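Local atomic coordinates of neck and C-terminal motor domain of Kar3 (Candida glabrata, PDB entry 4GKR), a protein that probably hydrolyses ATP as a kinesin-14 motor working on microtubules in mitosis, and holds ADP and magnesium in its nucleotide pocket. Residues A134-N137 with H138-W142. Residues are numbered along the deposited sequence; the frame is centred on the assembly and turned at random.
Sequences ATIN and HIFSW
Thr-135 and Ile-139 run alongside each other in the same direction, one turn apart on helix 131-147, an amphipathic alpha-helix that packs against the central beta-sheet of the kinesin motor domain. The methyl of Thr-135, CG2, meets the end of the isoleucine, CD1, at 3.7 Å. A chi1 of -69° keeps OG1 beside the threonine's backbone N, where the hydroxyl bonds to the carbonyl O of Ile-131, and turns CG2 anti to that N. Threonine thus suits a buried place: its polar branch is satisfied within the helix, and both side chains touch Leu-264 of strand 259-268. Ile-136, branched and apolar like Ile-139, suits the apolar sheet, meeting Phe-245 and Ile-247 of strand 242-252; its CG2 comes 4.5 Å from CE2 of Phe-140. That phenylalanine, partly exposed, lays a broad apolar ring against Val-216 of helix 213-222, one face over the carbonyl O of Ile-136, 3.9 Å from CG. On another side of the helix, His-138 swings its imidazole out with CG anti to the backbone N (chi1 -166°), offering a ring edge-to-face with Phe-92 and a nitrogen, NE2, hydrogen-bonded to Gln-100. Backbone bonds from i+4 to i set the one-turn spacing that brings Thr-135 beside Ile-139: His-138 N reaches Ala-134 O at 2.8 Å, and Ile-139 N reaches Thr-135 O at 2.9 Å with an N-H...O angle of 161°.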
ATOM      1  N   ALA A 134      -6.749   2.217 -10.208  1.00 32.96           N
ATOM      2  CA  ALA A 134      -7.635   3.291  -9.750  1.00 33.65           C
ATOM      3  C   ALA A 134      -6.857   4.586  -9.481  1.00 33.37           C
ATOM      4  O   ALA A 134      -7.298   5.674  -9.859  1.00 35.09           O
ATOM      5  CB  ALA A 134      -8.391   2.866  -8.510  1.00 32.88           C
ATOM      6  N   THR A 135      -5.702   4.458  -8.835  1.00 30.74           N
ATOM      7  CA  THR A 135      -4.888   5.595  -8.533  1.00 29.97           C
ATOM      8  C   THR A 135      -4.477   6.270  -9.814  1.00 31.66           C
ATOM      9  O   THR A 135      -4.675   7.473  -9.955  1.00 32.48           O
ATOM     10  CB  THR A 135      -3.665   5.182  -7.716  1.00 28.36           C
ATOM     11  OG1 THR A 135      -4.108   4.776  -6.418  1.00 28.34           O
ATOM     12  CG2 THR A 135      -2.689   6.324  -7.558  1.00 27.32           C
ATOM     13  N   ILE A 136      -3.928   5.500 -10.755  1.00 32.63           N
ATOM     14  CA  ILE A 136      -3.466   6.072 -12.020  1.00 34.43           C
ATOM     15  C   ILE A 136      -4.611   6.825 -12.695  1.00 36.33           C
ATOM     16  O   ILE A 136      -4.458   7.975 -13.111  1.00 36.67           O
ATOM     17  CB  ILE A 136      -2.835   5.018 -12.955  1.00 35.23           C
ATOM     18  CG1 ILE A 136      -1.399   4.714 -12.497  1.00 34.16           C
ATOM     19  CG2 ILE A 136      -2.820   5.506 -14.401  1.00 37.01           C
ATOM     20  CD1 ILE A 136      -0.858   3.346 -12.888  1.00 33.32           C
ATOM     21  N   ASN A 137      -5.773   6.200 -12.742  1.00 38.15           N
ATOM     22  CA  ASN A 137      -6.934   6.844 -13.355  1.00 41.34           C
ATOM     23  C   ASN A 137      -7.369   8.136 -12.659  1.00 40.53           C
ATOM     24  O   ASN A 137      -7.694   9.133 -13.311  1.00 42.23           O
ATOM     25  CB  ASN A 137      -8.104   5.882 -13.400  1.00 44.49           C
ATOM     26  CG  ASN A 137      -9.002   6.147 -14.569  1.00 50.93           C
ATOM     27  OD1 ASN A 137      -8.557   6.109 -15.732  1.00 56.01           O
ATOM     28  ND2 ASN A 137     -10.274   6.441 -14.287  1.00 52.62           N
ATOM     29  N   HIS A 138      -7.352   8.111 -11.332  1.00 37.73           N
ATOM     30  CA  HIS A 138      -7.763   9.236 -10.538  1.00 37.70           C
ATOM     31  C   HIS A 138      -6.860  10.407 -10.784  1.00 38.31           C
ATOM     32  O   HIS A 138      -7.321  11.544 -10.916  1.00 38.42           O
ATOM     33  CB  HIS A 138      -7.750   8.847  -9.066  1.00 36.87           C
ATOM     34  CG  HIS A 138      -8.477   9.812  -8.188  1.00 38.02           C
ATOM     35  ND1 HIS A 138      -9.826   9.845  -8.113  1.00 39.94           N
ATOM     36  CD2 HIS A 138      -8.006  10.832  -7.366  1.00 37.77           C
ATOM     37  CE1 HIS A 138     -10.203  10.831  -7.269  1.00 40.68           C
ATOM     38  NE2 HIS A 138      -9.087  11.432  -6.809  1.00 39.98           N
ATOM     39  N   ILE A 139      -5.561  10.127 -10.875  1.00 37.54           N
ATOM     40  CA  ILE A 139      -4.561  11.151 -11.109  1.00 38.32           C
ATOM     41  C   ILE A 139      -4.733  11.838 -12.458  1.00 40.88           C
ATOM     42  O   ILE A 139      -4.533  13.042 -12.558  1.00 42.54           O
ATOM     43  CB  ILE A 139      -3.156  10.577 -10.944  1.00 37.70           C
ATOM     44  CG1 ILE A 139      -2.825  10.479  -9.460  1.00 36.43           C
ATOM     45  CG2 ILE A 139      -2.098  11.420 -11.638  1.00 38.45           C
ATOM     46  CD1 ILE A 139      -1.719   9.476  -9.200  1.00 35.84           C
ATOM     47  N   PHE A 140      -5.134  11.097 -13.484  1.00 42.44           N
ATOM     48  CA  PHE A 140      -5.356  11.701 -14.788  1.00 44.62           C
ATOM     49  C   PHE A 140      -6.507  12.689 -14.791  1.00 45.52           C
ATOM     50  O   PHE A 140      -6.398  13.755 -15.399  1.00 46.71           O
ATOM     51  CB  PHE A 140      -5.544  10.647 -15.878  1.00 48.39           C
ATOM     52  CG  PHE A 140      -4.254  10.078 -16.393  1.00 51.60           C
ATOM     53  CD1 PHE A 140      -3.033  10.647 -16.044  1.00 52.13           C
ATOM     54  CD2 PHE A 140      -4.254   8.985 -17.245  1.00 55.20           C
ATOM     55  CE1 PHE A 140      -1.835  10.120 -16.516  1.00 54.09           C
ATOM     56  CE2 PHE A 140      -3.058   8.455 -17.726  1.00 56.70           C
ATOM     57  CZ  PHE A 140      -1.845   9.022 -17.360  1.00 55.10           C
ATOM     58  N   SER A 141      -7.609  12.334 -14.126  1.00 44.21           N
ATOM     59  CA  SER A 141      -8.727  13.254 -13.926  1.00 44.40           C
ATOM     60  C   SER A 141      -8.261  14.606 -13.439  1.00 43.91           C
ATOM     61  O   SER A 141      -8.623  15.636 -13.992  1.00 45.43           O
ATOM     62  CB  SER A 141      -9.686  12.708 -12.890  1.00 43.83           C
ATOM     63  OG  SER A 141     -10.585  11.830 -13.494  1.00 46.37           O
ATOM     64  N   TRP A 142      -7.466  14.596 -12.379  1.00 41.63           N
ATOM     65  CA  TRP A 142      -6.985  15.833 -11.812  1.00 41.84           C
ATOM     66  C   TRP A 142      -6.050  16.565 -12.721  1.00 42.75           C
ATOM     67  O   TRP A 142      -6.117  17.787 -12.802  1.00 44.60           O
ATOM     68  CB  TRP A 142      -6.435  15.612 -10.410  1.00 39.38           C
ATOM     69  CG  TRP A 142      -7.570  15.306  -9.479  1.00 39.02           C
ATOM     70  CD1 TRP A 142      -7.889  14.084  -8.917  1.00 38.11           C
ATOM     71  CD2 TRP A 142      -8.628  16.221  -9.028  1.00 40.27           C
ATOM     72  NE1 TRP A 142      -9.029  14.182  -8.151  1.00 38.88           N
ATOM     73  CE2 TRP A 142      -9.516  15.432  -8.173  1.00 39.94           C
ATOM     74  CE3 TRP A 142      -8.891  17.564  -9.206  1.00 42.49           C
ATOM     75  CZ2 TRP A 142     -10.622  15.977  -7.552  1.00 41.71           C
ATOM     76  CZ3 TRP A 142     -10.018  18.112  -8.578  1.00 44.41           C
ATOM     77  CH2 TRP A 142     -10.867  17.333  -7.777  1.00 44.12           C
TER